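Local coordinates for lipase (Penicillium expansum, PDB 3G7N), which hydrolyses acylglycerol lipids, including triacylglycerols such as tributyrin, as a secreted alkaline lipase, releasing free fatty acids, at residues A[75-87]-A[94-108]. Numbering follows the deposited sequence.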
loop_
_atom_site.group_PDB
_atom_site.type_symbol
_atom_site.label_atom_id
_atom_site.label_comp_id
_atom_site.label_asym_id
_atom_site.label_seq_id
_atom_site.Cartn_x
_atom_site.Cartn_y
_atom_site.Cartn_z
ATOM N N ILE A 75 -4.718 10.195 -14.049
ATOM C CA ILE A 75 -3.905 10.493 -12.873
ATOM C C ILE A 75 -2.714 11.390 -13.198
ATOM O O ILE A 75 -2.052 11.243 -14.231
ATOM C CB ILE A 75 -3.408 9.224 -12.190
ATOM C CG1 ILE A 75 -2.811 9.552 -10.819
ATOM C CG2 ILE A 75 -2.404 8.514 -13.046
ATOM C CD1 ILE A 75 -2.829 8.384 -9.878
ATOM N N ASP A 76 -2.463 12.342 -12.314
ATOM C CA ASP A 76 -1.491 13.379 -12.583
ATOM C C ASP A 76 -0.071 12.854 -12.348
ATOM O O ASP A 76 0.309 12.570 -11.217
ATOM C CB ASP A 76 -1.797 14.571 -11.678
ATOM C CG ASP A 76 -1.048 15.822 -12.076
ATOM O OD1 ASP A 76 -0.026 15.705 -12.771
ATOM O OD2 ASP A 76 -1.341 16.873 -11.456
ATOM N N ILE A 77 0.709 12.696 -13.414
ATOM C CA ILE A 77 2.047 12.168 -13.263
ATOM C C ILE A 77 3.155 13.206 -13.301
ATOM O O ILE A 77 4.318 12.843 -13.273
ATOM C CB ILE A 77 2.373 11.006 -14.218
ATOM C CG1 ILE A 77 2.374 11.476 -15.667
ATOM C CG2 ILE A 77 1.409 9.852 -14.023
ATOM C CD1 ILE A 77 2.857 10.402 -16.641
ATOM N N ALA A 78 2.788 14.466 -13.103
ATOM C CA ALA A 78 3.798 15.499 -12.879
ATOM C C ALA A 78 4.555 15.229 -11.581
ATOM O O ALA A 78 3.944 15.074 -10.519
ATOM C CB ALA A 78 3.149 16.866 -12.846
ATOM N N LEU A 79 5.880 15.216 -11.649
ATOM C CA LEU A 79 6.695 15.054 -10.445
ATOM C C LEU A 79 6.810 16.370 -9.713
ATOM O O LEU A 79 7.166 17.400 -10.312
ATOM C CB LEU A 79 8.079 14.524 -10.804
ATOM C CG LEU A 79 8.160 13.064 -11.252
ATOM C CD1 LEU A 79 9.585 12.680 -11.636
ATOM C CD2 LEU A 79 7.633 12.117 -10.157
ATOM N N ILE A 80 6.581 16.326 -8.406
ATOM C CA ILE A 80 6.669 17.512 -7.566
ATOM C C ILE A 80 7.510 17.254 -6.327
ATOM O O ILE A 80 7.857 16.108 -6.008
ATOM C CB ILE A 80 5.290 18.079 -7.183
ATOM C CG1 ILE A 80 4.432 17.018 -6.486
ATOM C CG2 ILE A 80 4.539 18.536 -8.424
ATOM C CD1 ILE A 80 4.926 16.637 -5.116
ATOM N N THR A 81 7.968 18.341 -5.716
ATOM C CA THR A 81 8.642 18.276 -4.431
ATOM C C THR A 81 7.616 18.084 -3.326
ATOM O O THR A 81 6.730 18.916 -3.146
ATOM C CB THR A 81 9.452 19.562 -4.180
ATOM O OG1 THR A 81 10.451 19.679 -5.199
ATOM C CG2 THR A 81 10.122 19.504 -2.815
ATOM N N PRO A 82 7.677 16.941 -2.631
ATOM C CA PRO A 82 6.643 16.683 -1.634
ATOM C C PRO A 82 6.922 17.422 -0.335
ATOM O O PRO A 82 8.079 17.703 -0.014
ATOM C CB PRO A 82 6.761 15.180 -1.398
ATOM C CG PRO A 82 8.159 14.860 -1.702
ATOM C CD PRO A 82 8.591 15.799 -2.799
ATOM N N GLU A 83 5.870 17.626 0.443
ATOM C CA GLU A 83 5.964 18.252 1.753
ATOM C C GLU A 83 4.890 17.631 2.644
ATOM O O GLU A 83 3.702 17.711 2.330
ATOM C CB GLU A 83 5.745 19.764 1.624
ATOM C CG GLU A 83 5.727 20.512 2.947
ATOM C CD GLU A 83 6.095 21.982 2.801
ATOM O OE1 GLU A 83 5.866 22.557 1.713
ATOM O OE2 GLU A 83 6.608 22.561 3.784
ATOM N N LEU A 84 5.316 17.054 3.762
ATOM C CA LEU A 84 4.393 16.422 4.714
ATOM C C LEU A 84 4.884 16.685 6.138
ATOM O O LEU A 84 6.063 16.479 6.442
ATOM C CB LEU A 84 4.340 14.905 4.466
ATOM C CG LEU A 84 3.797 14.439 3.106
ATOM C CD1 LEU A 84 4.034 12.940 2.927
ATOM C CD2 LEU A 84 2.332 14.786 2.923
ATOM N N SER A 85 3.949 16.894 7.058
ATOM C CA SER A 85 4.352 17.132 8.438
ATOM C C SER A 85 5.087 15.933 9.018
ATOM O O SER A 85 4.677 14.772 8.834
ATOM C CB SER A 85 3.153 17.526 9.293
ATOM O OG SER A 85 2.238 16.447 9.434
ATOM N N GLY A 86 6.182 16.209 9.719
ATOM C CA GLY A 86 6.940 15.192 10.420
ATOM C C GLY A 86 7.868 14.417 9.513
ATOM O O GLY A 86 8.577 13.533 9.966
ATOM N N VAL A 87 7.847 14.744 8.218
ATOM C CA VAL A 87 8.718 14.085 7.251
ATOM C C VAL A 87 9.772 15.064 6.734
ATOM O O VAL A 87 9.440 16.188 6.360
ATOM C CB VAL A 87 7.925 13.544 6.029
ATOM C CG1 VAL A 87 8.854 12.840 5.058
ATOM C CG2 VAL A 87 6.795 12.627 6.498
ATOM N N LYS A 94 11.337 13.403 -5.625
ATOM C CA LYS A 94 10.142 13.882 -6.306
ATOM C C LYS A 94 9.112 12.758 -6.353
ATOM O O LYS A 94 9.469 11.614 -6.607
ATOM C CB LYS A 94 10.468 14.311 -7.743
ATOM C CG LYS A 94 11.500 15.440 -7.862
ATOM C CD LYS A 94 10.940 16.742 -7.342
ATOM C CE LYS A 94 11.966 17.867 -7.449
ATOM N NZ LYS A 94 12.265 18.204 -8.868
ATOM N N ILE A 95 7.848 13.134 -6.201
ATOM C CA ILE A 95 6.736 12.172 -6.210
ATOM C C ILE A 95 5.669 12.726 -7.138
ATOM O O ILE A 95 5.505 13.941 -7.272
ATOM C CB ILE A 95 6.137 12.018 -4.774
ATOM C CG1 ILE A 95 7.205 11.523 -3.790
ATOM C CG2 ILE A 95 4.928 11.095 -4.782
ATOM C CD1 ILE A 95 6.718 11.479 -2.327
ATOM N N MET A 96 4.918 11.836 -7.782
ATOM C CA MET A 96 3.883 12.303 -8.663
ATOM C C MET A 96 2.767 13.016 -7.901
ATOM O O MET A 96 2.336 12.565 -6.826
ATOM C CB MET A 96 3.338 11.138 -9.501
ATOM C CG MET A 96 2.745 9.981 -8.701
ATOM S SD MET A 96 2.323 8.546 -9.730
ATOM C CE MET A 96 0.756 9.084 -10.379
ATOM N N ARG A 97 2.240 14.095 -8.477
ATOM C CA ARG A 97 1.211 14.873 -7.816
ATOM C C ARG A 97 -0.037 14.027 -7.581
ATOM O O ARG A 97 -0.757 14.215 -6.600
ATOM C CB ARG A 97 0.871 16.127 -8.628
ATOM C CG ARG A 97 -0.119 17.031 -7.920
ATOM C CD ARG A 97 -0.502 18.253 -8.752
ATOM N NE ARG A 97 0.599 19.194 -8.892
ATOM C CZ ARG A 97 1.157 19.516 -10.054
ATOM N NH1 ARG A 97 0.747 18.938 -11.178
ATOM N NH2 ARG A 97 2.118 20.429 -10.099
ATOM N N GLY A 98 -0.349 13.138 -8.520
ATOM C CA GLY A 98 -1.540 12.303 -8.404
ATOM C C GLY A 98 -1.576 11.362 -7.217
ATOM O O GLY A 98 -2.634 10.806 -6.917
ATOM N N VAL A 99 -0.442 11.174 -6.543
ATOM C CA VAL A 99 -0.412 10.438 -5.275
ATOM C C VAL A 99 -0.112 11.362 -4.099
ATOM O O VAL A 99 -0.732 11.238 -3.046
ATOM C CB VAL A 99 0.584 9.264 -5.332
ATOM C CG1 VAL A 99 0.642 8.525 -3.992
ATOM C CG2 VAL A 99 0.182 8.313 -6.445
ATOM N N HIS A 100 0.830 12.295 -4.255
ATOM C CA HIS A 100 1.087 13.251 -3.187
ATOM C C HIS A 100 -0.137 14.060 -2.809
ATOM O O HIS A 100 -0.368 14.308 -1.615
ATOM C CB HIS A 100 2.262 14.162 -3.541
ATOM C CG HIS A 100 2.534 15.219 -2.511
ATOM N ND1 HIS A 100 3.265 14.986 -1.364
ATOM C CD2 HIS A 100 2.021 16.460 -2.380
ATOM C CE1 HIS A 100 3.293 16.091 -0.633
ATOM N NE2 HIS A 100 2.603 17.021 -1.267
ATOM N N ARG A 101 -0.905 14.503 -3.794
ATOM C CA ARG A 101 -2.059 15.328 -3.482
ATOM C C ARG A 101 -3.090 14.624 -2.590
ATOM O O ARG A 101 -3.458 15.156 -1.537
ATOM C CB ARG A 101 -2.702 15.903 -4.751
ATOM C CG ARG A 101 -3.837 16.866 -4.477
ATOM C CD ARG A 101 -4.031 17.818 -5.669
ATOM N NE ARG A 101 -5.280 18.569 -5.552
ATOM C CZ ARG A 101 -6.459 18.123 -5.974
ATOM N NH1 ARG A 101 -6.536 16.972 -6.628
ATOM N NH2 ARG A 101 -7.547 18.864 -5.815
ATOM N N PRO A 102 -3.582 13.444 -3.004
ATOM C CA PRO A 102 -4.532 12.754 -2.116
ATOM C C PRO A 102 -3.920 12.380 -0.766
ATOM O O PRO A 102 -4.578 12.536 0.248
ATOM C CB PRO A 102 -4.940 11.509 -2.915
ATOM C CG PRO A 102 -3.897 11.361 -4.005
ATOM C CD PRO A 102 -3.481 12.789 -4.317
ATOM N N TRP A 103 -2.676 11.904 -0.739
ATOM C CA TRP A 103 -2.093 11.582 0.575
ATOM C C TRP A 103 -2.020 12.821 1.472
ATOM O O TRP A 103 -2.378 12.783 2.646
ATOM C CB TRP A 103 -0.713 10.945 0.452
ATOM C CG TRP A 103 -0.154 10.606 1.790
ATOM C CD1 TRP A 103 0.731 11.368 2.524
ATOM C CD2 TRP A 103 -0.679 9.626 2.696
ATOM N NE1 TRP A 103 0.811 10.888 3.812
ATOM C CE2 TRP A 103 -0.007 9.789 3.925
ATOM C CE3 TRP A 103 -1.606 8.571 2.564
ATOM C CZ2 TRP A 103 -0.294 9.008 5.040
ATOM C CZ3 TRP A 103 -1.853 7.759 3.657
ATOM C CH2 TRP A 103 -1.175 7.972 4.881
ATOM N N SER A 104 -1.547 13.940 0.921
ATOM C CA SER A 104 -1.361 15.141 1.721
ATOM C C SER A 104 -2.681 15.659 2.265
ATOM O O SER A 104 -2.717 16.226 3.357
ATOM C CB SER A 104 -0.651 16.217 0.894
ATOM O OG SER A 104 -1.504 16.726 -0.109
ATOM N N ALA A 105 -3.770 15.361 1.576
ATOM C CA ALA A 105 -5.104 15.750 2.042
ATOM C C ALA A 105 -5.483 15.050 3.347
ATOM O O ALA A 105 -6.226 15.617 4.149
ATOM C CB ALA A 105 -6.156 15.497 0.976
ATOM N N VAL A 106 -5.030 13.805 3.524
ATOM C CA VAL A 106 -5.444 12.980 4.666
ATOM C C VAL A 106 -4.332 12.751 5.667
ATOM O O VAL A 106 -4.585 12.226 6.758
ATOM C CB VAL A 106 -6.025 11.616 4.216
ATOM C CG1 VAL A 106 -7.301 11.812 3.387
ATOM C CG2 VAL A 106 -4.987 10.801 3.434
ATOM N N HIS A 107 -3.118 13.179 5.330
ATOM C CA HIS A 107 -1.932 12.887 6.120
ATOM C C HIS A 107 -2.102 13.275 7.583
ATOM O O HIS A 107 -1.823 12.483 8.480
ATOM C CB HIS A 107 -0.726 13.616 5.514
ATOM C CG HIS A 107 0.551 13.410 6.260
ATOM N ND1 HIS A 107 1.092 14.346 7.121
ATOM C CD2 HIS A 107 1.467 12.423 6.157
ATOM C CE1 HIS A 107 2.254 13.906 7.567
ATOM N NE2 HIS A 107 2.517 12.749 6.977
ATOM N N ASP A 108 -2.434 14.538 7.841
ATOM C CA ASP A 108 -2.455 15.016 9.225
ATOM C C ASP A 108 -3.549 14.323 10.046
ATOM O O ASP A 108 -3.320 13.986 11.209
ATOM C CB ASP A 108 -2.639 16.537 9.300
ATOM C CG ASP A 108 -1.399 17.303 8.885
ATOM O OD1 ASP A 108 -0.284 16.821 9.145
ATOM O OD2 ASP A 108 -1.542 18.526 8.659
HETATM O O HOH W 1 1.208 17.865 6.289
#
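Ile80 and Ile95 form the hydrogen-bonded pair of a two-stranded antiparallel ribbon that leads into helix 97-120 of this class 3 lipase of the alpha/beta-hydrolase fold; Ile80 N to Ile95 O measures 2.9 Å and Ile95 N to Ile80 O 3.0 Å. Past the ribbon, the backbone N atoms of Arg97 and Gly98, in the first turn of the helix, donate to Ala78 O and Asp76 O.

Arg97 reaches toward 75-87, with CG anti to the backbone N (chi1 -175°). Its CB lies near Ala78 O, CG and CD both approach Asp76 OD2, CD more closely at 3.1 Å, and a bend at chi3 turns the guanidinium so that NH1 makes a salt-bridged hydrogen bond to the syn lone pair of OD2 at 2.9 Å, in the guanidinium plane and nearly straight (169°). NH1 also nears Ala78 CB. NE and CZ lie by Ile80 CG2, which sits over one guanidinium face, 3.5 Å from NH2. The carboxylate has a second anchor, since Asp76 OD1 accepts from Ala78 N in an Asx turn. A leucine in place of Arg97 would probably leave Asp76 OD2 without its charged mate and Ile80 CG2 without the flat group beneath it.

One turn into the helix, the His100 ring takes Ile80 CD1 over one face, a CH-pi contact 27° off the ring normal, and Leu84 CB makes another 3.9 Å from the His107 ring centroid. Leu84 also touches Ile140 of helix 133-148. The far end is fastened where Ser85 OG donates to Asp108 OD1 at 2.6 Å, nearly head-on to the C-O bond.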